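Oxidored_FMN domain-containing protein ([Pseudomonas] geniculata N1, PDB 6L6J) acts as a 6-hydroxypseudooxynicotine amine oxidase (HisD), a flavoprotein oxidoreductase that carries FMN, a [4Fe-4S] cluster and bound ADP. Local coordinates at residues A[98-103]-A[162-167]; A[23-28]-A[55-60]; A[478-483]-A[642-647]; A[361-366]-A[652-657]. All coordinates share one frame; numbering follows the deposited sequence.

Contact 2 closes first from the N terminus. It pairs strand 24-26 with strand 55-62, with helix 38-51 between them in the chain. Contact 1 follows in series and pairs strand 99-105 with strand 166-171. Strands 55-62 and 99-105 are neighbours, so contacts 1 and 2 touch, and both reach FMN in the closed eight-stranded barrel. Contact 4 opens later, at the cluster ligand in 361-366, and closes far along the chain at the start of helix 653-666. Contact 3 is nested inside that loop. It joins strands 476-479 and 641-643 of the parallel sheet beside ADP. Contact 4 thus ties the cluster loop, which follows the barrel, to a helix of the ADP-binding domain.

Contact 1: A[98-103]-A[162-167]; sequences ALAGVE and AGFDIV. With FMN (flavin mononucleotide), chain B.
Asp165 meets the backbone of Ala100 where two neighbouring strands of the FMN-binding TIM barrel begin to pair. Its CB lies near Ala100 O. Its CG approaches Leu99 CD2 at 4.0 Å, and the two side chains cross at about a right angle. CG stands anti to its own carbonyl carbon (chi1 -57°), which carries the carboxylate to the start of strand 99-105. At the tip, OD2 accepts a hydrogen bond from Ala100 N at 2.9 Å, through the lone pair that points away from OD1. The other oxygen, OD1, forms a salt bridge with Lys94. Asp165 and Ala100 also bond the other way, Asp165 N to Ala100 O at 2.6 Å. Ala100 O is shared: Ile166 N also donates to it, at 3.2 Å. Val102 N then donates to Ile166 O at 2.9 Å, and the parallel pairing is under way. Val102 CB sits over one face of the Phe164 ring, 3.8 Å from the centroid, in a CH-pi contact. Leu86 and Val90 of helix 83-94 and Ala159 of helix 142-162 also pack on this ring. Before it, Gly163 ends helix 142-162 in a Schellman motif. At the far end of 98-103, Glu103 turns away from 162-167, and its OE2 accepts a bond from FMN N3 at 2.8 Å. The chemistry is that of a buried carboxylate with both oxygens engaged, one by a backbone N-H and one by a lysine. This is consistent with a charged Asp165 that fixes the entry of strand 99-105, the strand that carries Glu103 to the flavin.

Contact 2: A[23-28]-A[55-60]; sequences RFYVVP and VVCLEE. With FMN (flavin mononucleotide), chain B.
The first beta-alpha-beta crossover of the TIM barrel sets Tyr25 of strand 24-26 beside Val55 of strand 55-62, with helix 38-51 between them in the chain. The two strands run parallel, 11° apart. Val26 N donates to Val55 O at 2.8 Å, the donor tilted from the carbonyl plane. The side chains of Tyr25 and Val55 point the same way. Val55 CG1, anti to its backbone N (chi1 174°), lies over one face of the phenol ring, 3.8 Å from the centroid, a CH-pi contact. Cys57 SG approaches the same ring obliquely, 4.8 Å from the centroid. The phenol oxygen is hydrogen-bonded to Tyr168 OH. Val26 CG2 lies beside Val56 CG2 at 4.1 Å. Further on, Pro28 CD rests on Cys57 CB at 4.0 Å, and Pro28 CB faces Leu58 O. Beyond strand 24-26, Pro28 O accepts from FMN O2' at 2.6 Å. Near the C-terminal end of 55-62, Glu60 N makes a weak bond to FMN O4 at 3.4 Å. Glu59 turns aside to a salt bridge with Arg45. Apolar side-chain contacts thus accompany the backbone bond between the strands, while the backbone beyond offers FMN a carbonyl for the ribityl chain and, weakly, an N-H for the isoalloxazine.

Contact 3: A[478-483]-A[642-647]; sequences IVATGA and ERIGDC. With ADP (adenosine-5'-diphosphate), chain D.
Ala483 and Asp646 meet CB to CB at 3.8 Å, next to the diphosphate of ADP. Asp646 N donates to ADP O3B at 2.9 Å. A water accepts from Ala483 N and lies within bonding distance of both Asp646 OD2 and ADP O2A, so it links the two segments to the ligand. Gly482 lies against the diphosphate, where a CB would run into ADP O2A. Thr481 sets its CG2 near N7 of the adenine. Arg426, itself an ADP-binding residue, forms a salt bridge with Asp646 OD2. In the second shell, Gly651 N donates to Asp646 OD1, so the carboxylate is gripped at both oxygens. Cys647 packs against 481-482, its CB next to Gly482 N and its SG next to Thr481 OG1. That hydroxyl is hydrogen-bonded to Glu622 O. Further from the ligand the segments become parallel strands. Val479 N donates to Glu642 O at 2.8 Å, in the carbonyl plane. Ile644 N donates to Val479 O at 2.9 Å. Ile644 CG1 stands between its backbone N and carbonyl carbon (chi1 52°), which lays both CG1 and CD1 against Ile478 CG2. Glu642 lies alongside Ile478, and its OE1 turns to His476. The pairing adds strand 641-643 as an outermost strand, within this chain, of the Rossmann-like parallel sheet, next to 476-479, which is itself bonded to 390-394. Ile478 and Ile644 pack on helices 398-410 and 653-666, while Val479 and Arg643 pack on helix 624-632.

Contact 4: A[361-366]-A[652-657]; sequences RCTQNP and QIAQAT. With SF4 (iron/sulfur cluster), chain C.
Thr363 and Ala654 bring the cluster loop against the first turn of helix 653-666, their CA atoms 3.9 Å apart. The van der Waals contacts lie around this pair. Thr363 CG2 meets Ile653 CG2 at 3.6 Å, the side chains crossing at a slant, and Ala654 CB sits by Thr363 OG1. Pro366 CG packs on the far end of the turn, near CB of Thr657. Direct polar contacts are few. Thr657 OG1 stands between its backbone N and carbonyl carbon (chi1 63°), within reach of two carbonyls, Thr363 O at 2.8 Å and Ala654 O at 2.6 Å. It has one proton for the two, and which one receives it is not settled. Arg361, bent at chi3, brings its guanidinium edge to Gln655 OE1. The NH2 bond is weak, at 3.3 Å, and the amide is turned nearly perpendicular to the guanidinium. Two waters also bridge the segments. One accepts from Arg361 NH1 and donates to Gln655 OE1. Another donates to Cys362 O and to Ala654 O. Gln655 NE2 is held by Asp659. The metal bond is made by Cys362, which points away from the helix. Its SG binds an iron of the [4Fe-4S] cluster at 2.0 Å, and Cys344, Cys347 and Cys350 are the other ligands. Asn365 N donates to this sulfur at 3.4 Å, and Gln364 N does so weakly. Such N-H donors would be expected to draw charge from the thiolate and may influence the cluster's redox potential, while neighbouring residues of the loop are held to the helix by mixed apolar, water-mediated and hydroxyl contacts.

Contact 1: A[98-103]-A[162-167]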
# COMPACT_ATOMS: atom_id res chain seq x y z
N ALA A 98 13.06 -1.40 -20.60
CA ALA A 98 12.80 -2.26 -19.42
C ALA A 98 12.59 -3.70 -19.92
O ALA A 98 12.10 -3.88 -21.05
CB ALA A 98 11.58 -1.78 -18.67
N LEU A 99 12.96 -4.69 -19.11
CA LEU A 99 12.51 -6.09 -19.31
C LEU A 99 11.07 -6.21 -18.78
O LEU A 99 10.60 -5.32 -18.04
CB LEU A 99 13.43 -7.08 -18.58
CG LEU A 99 14.90 -7.08 -18.96
CD1 LEU A 99 15.57 -8.34 -18.44
CD2 LEU A 99 15.11 -6.97 -20.48
N ALA A 100 10.41 -7.29 -19.18
CA ALA A 100 8.99 -7.58 -18.94
C ALA A 100 8.93 -8.99 -18.34
O ALA A 100 9.31 -9.96 -19.04
CB ALA A 100 8.22 -7.46 -20.22
N GLY A 101 8.58 -9.05 -17.05
CA GLY A 101 8.46 -10.30 -16.28
C GLY A 101 7.00 -10.55 -15.98
O GLY A 101 6.20 -9.61 -16.12
N VAL A 102 6.66 -11.78 -15.60
CA VAL A 102 5.25 -12.13 -15.28
C VAL A 102 5.27 -13.17 -14.15
O VAL A 102 6.00 -14.18 -14.28
CB VAL A 102 4.50 -12.63 -16.52
CG1 VAL A 102 5.15 -13.86 -17.14
CG2 VAL A 102 3.04 -12.91 -16.21
N GLU A 103 4.50 -12.92 -13.09
CA GLU A 103 4.43 -13.85 -11.96
C GLU A 103 3.35 -14.90 -12.26
O GLU A 103 2.25 -14.79 -11.73
CB GLU A 103 4.20 -13.06 -10.67
CG GLU A 103 4.58 -13.82 -9.42
CD GLU A 103 4.13 -13.15 -8.14
OE1 GLU A 103 4.95 -13.10 -7.23
OE2 GLU A 103 2.95 -12.67 -8.07
N ALA A 162 4.00 -14.14 -25.84
CA ALA A 162 3.58 -12.77 -25.49
C ALA A 162 4.79 -11.81 -25.52
O ALA A 162 4.61 -10.58 -25.74
CB ALA A 162 2.91 -12.82 -24.13
N GLY A 163 5.98 -12.34 -25.27
CA GLY A 163 7.27 -11.62 -25.36
C GLY A 163 7.88 -11.25 -24.02
O GLY A 163 8.81 -10.42 -24.02
N PHE A 164 7.37 -11.83 -22.93
CA PHE A 164 7.93 -11.68 -21.56
C PHE A 164 9.38 -12.18 -21.58
O PHE A 164 9.71 -13.23 -22.21
CB PHE A 164 7.04 -12.41 -20.53
CG PHE A 164 5.69 -11.78 -20.25
CD1 PHE A 164 5.59 -10.62 -19.49
CD2 PHE A 164 4.52 -12.33 -20.76
CE1 PHE A 164 4.35 -10.03 -19.25
CE2 PHE A 164 3.29 -11.74 -20.51
CZ PHE A 164 3.20 -10.61 -19.75
N ASP A 165 10.25 -11.45 -20.89
CA ASP A 165 11.71 -11.74 -20.80
C ASP A 165 11.99 -12.66 -19.61
O ASP A 165 12.99 -13.42 -19.67
CB ASP A 165 12.50 -10.44 -20.66
CG ASP A 165 12.24 -9.49 -21.81
OD1 ASP A 165 12.64 -9.82 -22.96
OD2 ASP A 165 11.59 -8.45 -21.56
N ILE A 166 11.16 -12.52 -18.56
CA ILE A 166 11.33 -13.20 -17.23
C ILE A 166 10.00 -13.86 -16.88
O ILE A 166 8.99 -13.14 -16.74
CB ILE A 166 11.76 -12.19 -16.14
CG1 ILE A 166 12.97 -11.35 -16.57
CG2 ILE A 166 12.03 -12.92 -14.83
CD1 ILE A 166 13.20 -10.11 -15.72
N VAL A 167 10.02 -15.19 -16.74
CA VAL A 167 8.82 -16.02 -16.45
C VAL A 167 9.04 -16.63 -15.06
O VAL A 167 10.10 -17.25 -14.89
CB VAL A 167 8.64 -17.08 -17.55
CG1 VAL A 167 7.53 -18.07 -17.27
CG2 VAL A 167 8.42 -16.42 -18.90
N1 FMN B . 3.60 -9.76 -4.30
C2 FMN B . 3.37 -10.82 -5.13
O2 FMN B . 4.19 -11.74 -5.13
N3 FMN B . 2.34 -10.91 -5.98
C4 FMN B . 1.42 -9.93 -6.06
O4 FMN B . 0.47 -10.02 -6.84
C4A FMN B . 1.57 -8.74 -5.17
N5 FMN B . 0.68 -7.72 -5.20
C5A FMN B . 0.90 -6.63 -4.43
C6 FMN B . 0.03 -5.55 -4.51
C7 FMN B . 0.28 -4.43 -3.73
C7M FMN B . -0.69 -3.32 -3.78
C8 FMN B . 1.46 -4.37 -2.86
C8M FMN B . 1.72 -3.18 -1.98
C9 FMN B . 2.32 -5.42 -2.77
C9A FMN B . 2.11 -6.56 -3.53
N10 FMN B . 3.01 -7.63 -3.49
C10 FMN B . 2.76 -8.72 -4.29
C1' FMN B . 4.23 -7.63 -2.62
C2' FMN B . 5.35 -6.84 -3.28
O2' FMN B . 5.75 -7.56 -4.43
C3' FMN B . 6.55 -6.67 -2.39
O3' FMN B . 7.12 -7.95 -2.13
C4' FMN B . 6.24 -5.98 -1.06
O4' FMN B . 5.37 -4.85 -1.27
C5' FMN B . 7.52 -5.57 -0.35
O5' FMN B . 8.20 -4.63 -1.17
P FMN B . 8.00 -3.04 -0.95
O1P FMN B . 8.53 -2.74 0.43
O2P FMN B . 8.81 -2.47 -2.07
O3P FMN B . 6.51 -2.80 -1.09

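Contact 2: A[23-28]-A[55-60]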
# COMPACT_ATOMS: atom_id res chain seq x y z
N ARG A 23 19.85 -1.83 -11.98
CA ARG A 23 19.58 -2.66 -10.78
C ARG A 23 18.22 -2.32 -10.19
O ARG A 23 17.86 -2.99 -9.21
CB ARG A 23 20.65 -2.45 -9.72
CG ARG A 23 22.07 -2.75 -10.19
CD ARG A 23 22.97 -3.06 -9.02
NE ARG A 23 24.35 -3.23 -9.41
CZ ARG A 23 25.01 -4.39 -9.53
NH1 ARG A 23 24.39 -5.53 -9.29
NH2 ARG A 23 26.28 -4.38 -9.92
N PHE A 24 17.50 -1.32 -10.73
CA PHE A 24 16.11 -1.00 -10.28
C PHE A 24 15.12 -2.01 -10.89
O PHE A 24 14.99 -2.08 -12.12
CB PHE A 24 15.72 0.42 -10.64
CG PHE A 24 16.64 1.46 -10.08
CD1 PHE A 24 16.52 1.87 -8.77
CD2 PHE A 24 17.63 2.02 -10.86
CE1 PHE A 24 17.36 2.84 -8.24
CE2 PHE A 24 18.47 2.99 -10.33
CZ PHE A 24 18.33 3.40 -9.03
N TYR A 25 14.44 -2.77 -10.03
CA TYR A 25 13.63 -3.95 -10.43
C TYR A 25 12.25 -3.83 -9.79
O TYR A 25 12.20 -3.73 -8.59
CB TYR A 25 14.35 -5.21 -9.98
CG TYR A 25 13.76 -6.52 -10.45
CD1 TYR A 25 12.59 -7.01 -9.92
CD2 TYR A 25 14.42 -7.29 -11.38
CE1 TYR A 25 12.08 -8.24 -10.31
CE2 TYR A 25 13.93 -8.51 -11.78
CZ TYR A 25 12.76 -9.00 -11.24
OH TYR A 25 12.32 -10.22 -11.63
N VAL A 26 11.19 -3.86 -10.57
CA VAL A 26 9.81 -3.73 -10.03
C VAL A 26 9.26 -5.14 -9.86
O VAL A 26 9.02 -5.83 -10.88
CB VAL A 26 8.90 -2.86 -10.92
CG1 VAL A 26 7.49 -2.80 -10.36
CG2 VAL A 26 9.48 -1.47 -11.10
N VAL A 27 9.07 -5.54 -8.60
CA VAL A 27 8.65 -6.91 -8.22
C VAL A 27 7.15 -7.04 -8.49
O VAL A 27 6.46 -6.03 -8.59
CB VAL A 27 9.01 -7.23 -6.76
CG1 VAL A 27 10.49 -7.52 -6.63
CG2 VAL A 27 8.59 -6.12 -5.80
N PRO A 28 6.63 -8.27 -8.68
CA PRO A 28 5.22 -8.46 -8.96
C PRO A 28 4.39 -7.81 -7.85
O PRO A 28 4.64 -8.08 -6.70
CB PRO A 28 4.99 -9.99 -8.95
CG PRO A 28 6.36 -10.61 -8.98
CD PRO A 28 7.37 -9.54 -8.61
N VAL A 55 13.51 -3.69 -14.88
CA VAL A 55 12.49 -4.78 -15.02
C VAL A 55 11.13 -4.26 -14.50
O VAL A 55 11.06 -3.73 -13.37
CB VAL A 55 12.93 -6.06 -14.29
CG1 VAL A 55 11.85 -7.12 -14.30
CG2 VAL A 55 14.24 -6.63 -14.82
N VAL A 56 10.06 -4.45 -15.26
CA VAL A 56 8.69 -4.21 -14.75
C VAL A 56 7.91 -5.50 -14.85
O VAL A 56 7.89 -6.09 -15.93
CB VAL A 56 8.05 -3.01 -15.43
CG1 VAL A 56 6.59 -2.86 -15.05
CG2 VAL A 56 8.84 -1.75 -15.09
N CYS A 57 7.36 -5.95 -13.72
CA CYS A 57 6.77 -7.29 -13.55
C CYS A 57 5.25 -7.18 -13.45
O CYS A 57 4.73 -6.24 -12.79
CB CYS A 57 7.30 -8.00 -12.30
SG CYS A 57 8.91 -8.81 -12.50
N LEU A 58 4.56 -8.13 -14.07
CA LEU A 58 3.09 -8.29 -13.89
C LEU A 58 2.88 -9.15 -12.66
O LEU A 58 3.77 -9.99 -12.36
CB LEU A 58 2.46 -8.88 -15.15
CG LEU A 58 1.66 -7.86 -15.96
CD1 LEU A 58 2.47 -6.60 -16.19
CD2 LEU A 58 1.19 -8.46 -17.28
N GLU A 59 1.77 -8.87 -11.97
CA GLU A 59 1.35 -9.47 -10.68
C GLU A 59 0.96 -10.94 -10.90
O GLU A 59 1.16 -11.46 -12.04
CB GLU A 59 0.18 -8.67 -10.10
CG GLU A 59 -1.10 -8.72 -10.93
CD GLU A 59 -1.43 -7.46 -11.73
OE1 GLU A 59 -0.51 -6.94 -12.41
OE2 GLU A 59 -2.63 -7.01 -11.71
N GLU A 60 0.41 -11.59 -9.87
CA GLU A 60 -0.00 -13.02 -9.91
C GLU A 60 -0.82 -13.26 -11.18
O GLU A 60 -1.89 -12.69 -11.31
CB GLU A 60 -0.72 -13.45 -8.63
CG GLU A 60 -1.89 -12.57 -8.20
CD GLU A 60 -2.66 -13.17 -7.04
OE1 GLU A 60 -2.07 -14.03 -6.29
OE2 GLU A 60 -3.85 -12.80 -6.87
N1 FMN B . 3.60 -9.76 -4.30
C2 FMN B . 3.37 -10.82 -5.13
O2 FMN B . 4.19 -11.74 -5.13
N3 FMN B . 2.34 -10.91 -5.98
C4 FMN B . 1.42 -9.93 -6.06
O4 FMN B . 0.47 -10.02 -6.84
C4A FMN B . 1.57 -8.74 -5.17
N5 FMN B . 0.68 -7.72 -5.20
C5A FMN B . 0.90 -6.63 -4.43
C6 FMN B . 0.03 -5.55 -4.51
C7 FMN B . 0.28 -4.43 -3.73
C7M FMN B . -0.69 -3.32 -3.78
C8 FMN B . 1.46 -4.37 -2.86
C8M FMN B . 1.72 -3.18 -1.98
C9 FMN B . 2.32 -5.42 -2.77
C9A FMN B . 2.11 -6.56 -3.53
N10 FMN B . 3.01 -7.63 -3.49
C10 FMN B . 2.76 -8.72 -4.29
C1' FMN B . 4.23 -7.63 -2.62
C2' FMN B . 5.35 -6.84 -3.28
O2' FMN B . 5.75 -7.56 -4.43
C3' FMN B . 6.55 -6.67 -2.39
O3' FMN B . 7.12 -7.95 -2.13
C4' FMN B . 6.24 -5.98 -1.06
O4' FMN B . 5.37 -4.85 -1.27
C5' FMN B . 7.52 -5.57 -0.35
O5' FMN B . 8.20 -4.63 -1.17
P FMN B . 8.00 -3.04 -0.95
O1P FMN B . 8.53 -2.74 0.43
O2P FMN B . 8.81 -2.47 -2.07
O3P FMN B . 6.51 -2.80 -1.09
O HOH W 1 4.94 -5.56 -10.39

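Contact 3: A[478-483]-A[642-647]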
# COMPACT_ATOMS: atom_id res chain seq x y z
N ILE A 478 -9.17 28.22 -4.16
CA ILE A 478 -9.39 26.83 -3.68
C ILE A 478 -9.42 26.88 -2.15
O ILE A 478 -8.44 27.40 -1.58
CB ILE A 478 -8.31 25.88 -4.24
CG1 ILE A 478 -8.42 25.74 -5.76
CG2 ILE A 478 -8.37 24.54 -3.54
CD1 ILE A 478 -7.21 25.13 -6.42
N VAL A 479 -10.50 26.41 -1.53
CA VAL A 479 -10.63 26.35 -0.04
C VAL A 479 -10.32 24.91 0.37
O VAL A 479 -11.05 24.00 -0.10
CB VAL A 479 -12.02 26.78 0.48
CG1 VAL A 479 -12.04 26.83 2.00
CG2 VAL A 479 -12.49 28.12 -0.07
N ALA A 480 -9.32 24.73 1.24
CA ALA A 480 -8.83 23.42 1.72
C ALA A 480 -8.68 23.43 3.25
O ALA A 480 -7.68 22.87 3.75
CB ALA A 480 -7.54 23.12 1.02
N THR A 481 -9.69 23.94 3.96
CA THR A 481 -9.64 24.32 5.39
C THR A 481 -9.82 23.11 6.33
O THR A 481 -9.90 23.32 7.57
CB THR A 481 -10.67 25.42 5.65
OG1 THR A 481 -11.94 24.99 5.18
CG2 THR A 481 -10.31 26.70 4.92
N GLY A 482 -9.79 21.88 5.80
CA GLY A 482 -9.71 20.65 6.61
C GLY A 482 -10.94 20.42 7.49
O GLY A 482 -12.01 20.98 7.20
N ALA A 483 -10.79 19.61 8.54
CA ALA A 483 -11.89 19.17 9.42
C ALA A 483 -11.40 19.08 10.87
O ALA A 483 -10.25 19.42 11.12
CB ALA A 483 -12.43 17.85 8.93
N GLU A 642 -13.89 27.04 -5.36
CA GLU A 642 -14.18 25.60 -5.11
C GLU A 642 -13.60 25.19 -3.74
O GLU A 642 -12.71 25.91 -3.24
CB GLU A 642 -13.67 24.74 -6.27
CG GLU A 642 -12.24 24.30 -6.14
CD GLU A 642 -11.73 23.47 -7.31
OE1 GLU A 642 -10.85 23.98 -8.05
OE2 GLU A 642 -12.20 22.32 -7.47
N ARG A 643 -14.14 24.12 -3.14
CA ARG A 643 -13.62 23.50 -1.89
C ARG A 643 -13.09 22.10 -2.23
O ARG A 643 -13.58 21.49 -3.21
CB ARG A 643 -14.69 23.55 -0.80
CG ARG A 643 -15.87 22.59 -0.99
CD ARG A 643 -17.13 22.97 -0.22
NE ARG A 643 -17.72 21.86 0.50
CZ ARG A 643 -18.84 21.91 1.21
NH1 ARG A 643 -19.57 23.01 1.27
NH2 ARG A 643 -19.27 20.84 1.86
N ILE A 644 -12.08 21.62 -1.49
CA ILE A 644 -11.42 20.30 -1.72
C ILE A 644 -10.91 19.70 -0.40
O ILE A 644 -10.61 20.47 0.52
CB ILE A 644 -10.26 20.43 -2.71
CG1 ILE A 644 -9.29 21.53 -2.28
CG2 ILE A 644 -10.76 20.64 -4.12
CD1 ILE A 644 -7.87 21.30 -2.77
N GLY A 645 -10.86 18.38 -0.33
CA GLY A 645 -10.32 17.64 0.83
C GLY A 645 -11.31 17.52 1.97
O GLY A 645 -12.54 17.45 1.71
N ASP A 646 -10.81 17.48 3.21
CA ASP A 646 -11.62 17.17 4.42
C ASP A 646 -12.68 18.26 4.59
O ASP A 646 -13.75 17.97 5.14
CB ASP A 646 -10.73 17.05 5.66
CG ASP A 646 -9.78 15.87 5.65
OD1 ASP A 646 -10.14 14.79 5.12
OD2 ASP A 646 -8.67 16.05 6.14
N CYS A 647 -12.39 19.47 4.12
CA CYS A 647 -13.32 20.63 4.17
C CYS A 647 -14.50 20.36 3.22
O CYS A 647 -15.61 20.82 3.55
CB CYS A 647 -12.55 21.93 3.96
SG CYS A 647 -13.04 22.97 2.56
PB ADP D . -6.93 18.45 4.38
O1B ADP D . -5.75 19.12 3.71
O2B ADP D . -6.75 16.95 4.60
O3B ADP D . -8.24 18.79 3.69
PA ADP D . -6.10 19.69 6.90
O1A ADP D . -4.83 18.92 6.77
O2A ADP D . -6.82 19.69 8.19
O3A ADP D . -7.12 19.12 5.82
O5' ADP D . -5.86 21.20 6.37
C5' ADP D . -6.56 22.34 6.93
C4' ADP D . -5.58 23.45 7.21
O4' ADP D . -6.19 24.71 6.85
C3' ADP D . -5.17 23.60 8.69
O3' ADP D . -3.83 24.05 8.86
C2' ADP D . -6.17 24.67 9.16
O2' ADP D . -5.85 25.31 10.38
C1' ADP D . -6.09 25.59 7.95
N9 ADP D . -7.14 26.61 7.90
C8 ADP D . -8.45 26.50 8.28
N7 ADP D . -9.13 27.62 8.13
C5 ADP D . -8.19 28.53 7.65
C6 ADP D . -8.27 29.89 7.29
N6 ADP D . -9.39 30.61 7.35
N1 ADP D . -7.15 30.50 6.84
C2 ADP D . -6.02 29.77 6.76
N3 ADP D . -5.83 28.49 7.06
C4 ADP D . -6.96 27.92 7.50
O HOH W 2 -8.61 17.72 8.57

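Contact 4: A[361-366]-A[652-657]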
# COMPACT_ATOMS: atom_id res chain seq x y z
N ARG A 361 -4.57 2.73 -5.63
CA ARG A 361 -4.30 4.19 -5.46
C ARG A 361 -3.06 4.35 -4.58
O ARG A 361 -2.67 3.35 -3.95
CB ARG A 361 -5.48 4.91 -4.81
CG ARG A 361 -5.56 4.73 -3.29
CD ARG A 361 -6.93 5.04 -2.75
NE ARG A 361 -7.26 6.45 -2.89
CZ ARG A 361 -8.45 6.98 -2.61
NH1 ARG A 361 -9.43 6.19 -2.20
NH2 ARG A 361 -8.65 8.28 -2.77
N CYS A 362 -2.51 5.56 -4.50
CA CYS A 362 -1.32 5.91 -3.66
C CYS A 362 -1.53 7.27 -2.98
O CYS A 362 -1.90 8.24 -3.66
CB CYS A 362 -0.04 5.94 -4.49
SG CYS A 362 1.43 6.39 -3.53
N THR A 363 -1.30 7.32 -1.68
CA THR A 363 -1.41 8.57 -0.88
C THR A 363 -0.45 9.64 -1.45
O THR A 363 -0.85 10.88 -1.47
CB THR A 363 -1.11 8.27 0.59
OG1 THR A 363 -1.94 7.15 0.90
CG2 THR A 363 -1.35 9.47 1.48
N GLN A 364 0.76 9.21 -1.85
CA GLN A 364 1.86 10.14 -2.23
C GLN A 364 1.68 10.54 -3.69
O GLN A 364 1.84 11.74 -3.99
CB GLN A 364 3.24 9.52 -2.02
CG GLN A 364 3.82 9.65 -0.62
CD GLN A 364 4.23 11.06 -0.29
OE1 GLN A 364 3.41 11.98 -0.31
NE2 GLN A 364 5.51 11.25 0.03
N ASN A 365 1.31 9.59 -4.54
CA ASN A 365 1.25 9.75 -6.01
C ASN A 365 -0.19 9.56 -6.48
O ASN A 365 -0.55 8.47 -6.92
CB ASN A 365 2.26 8.79 -6.66
CG ASN A 365 2.20 8.76 -8.17
OD1 ASN A 365 1.77 9.74 -8.81
ND2 ASN A 365 2.58 7.63 -8.73
N PRO A 366 -1.06 10.60 -6.43
CA PRO A 366 -2.45 10.47 -6.91
C PRO A 366 -2.62 9.84 -8.32
O PRO A 366 -3.68 9.23 -8.56
CB PRO A 366 -2.94 11.93 -6.95
CG PRO A 366 -2.14 12.59 -5.84
CD PRO A 366 -0.77 11.94 -5.92
N GLN A 652 -9.45 9.43 4.52
CA GLN A 652 -7.99 9.15 4.63
C GLN A 652 -7.23 10.21 3.82
O GLN A 652 -7.81 10.79 2.87
CB GLN A 652 -7.64 7.73 4.19
CG GLN A 652 -7.94 7.39 2.74
CD GLN A 652 -7.21 6.13 2.33
OE1 GLN A 652 -6.04 5.94 2.67
NE2 GLN A 652 -7.89 5.26 1.60
N ILE A 653 -5.97 10.42 4.18
CA ILE A 653 -5.09 11.49 3.60
C ILE A 653 -4.98 11.33 2.08
O ILE A 653 -4.93 12.37 1.41
CB ILE A 653 -3.73 11.50 4.30
CG1 ILE A 653 -3.85 12.14 5.68
CG2 ILE A 653 -2.66 12.19 3.47
CD1 ILE A 653 -2.90 11.54 6.68
N ALA A 654 -4.95 10.09 1.57
CA ALA A 654 -4.94 9.78 0.12
C ALA A 654 -6.01 10.59 -0.61
O ALA A 654 -5.75 11.02 -1.73
CB ALA A 654 -5.16 8.32 -0.14
N GLN A 655 -7.17 10.78 0.02
CA GLN A 655 -8.34 11.49 -0.58
C GLN A 655 -8.03 12.98 -0.68
O GLN A 655 -8.48 13.61 -1.63
CB GLN A 655 -9.60 11.25 0.25
CG GLN A 655 -10.86 11.80 -0.38
CD GLN A 655 -11.16 11.20 -1.73
OE1 GLN A 655 -11.35 9.98 -1.85
NE2 GLN A 655 -11.21 12.06 -2.74
N ALA A 656 -7.31 13.52 0.30
CA ALA A 656 -6.87 14.94 0.33
C ALA A 656 -5.93 15.17 -0.86
O ALA A 656 -6.07 16.24 -1.52
CB ALA A 656 -6.21 15.28 1.64
N THR A 657 -5.05 14.19 -1.14
CA THR A 657 -4.07 14.30 -2.25
C THR A 657 -4.81 14.14 -3.59
O THR A 657 -4.53 14.93 -4.51
CB THR A 657 -2.89 13.34 -2.06
OG1 THR A 657 -3.34 11.99 -2.07
CG2 THR A 657 -2.13 13.62 -0.79
FE1 SF4 C . 1.18 4.70 0.96
FE2 SF4 C . 3.75 3.83 -0.36
FE3 SF4 C . 1.61 5.18 -1.95
FE4 SF4 C . 1.24 2.33 -1.01
S1 SF4 C . 2.68 3.33 -2.13
S2 SF4 C . 0.14 4.15 -0.79
S3 SF4 C . 2.24 2.83 0.78
S4 SF4 C . 2.66 5.65 -0.22
O HOH W 3 -11.82 7.33 -1.28
O HOH W 4 -3.97 10.11 -3.85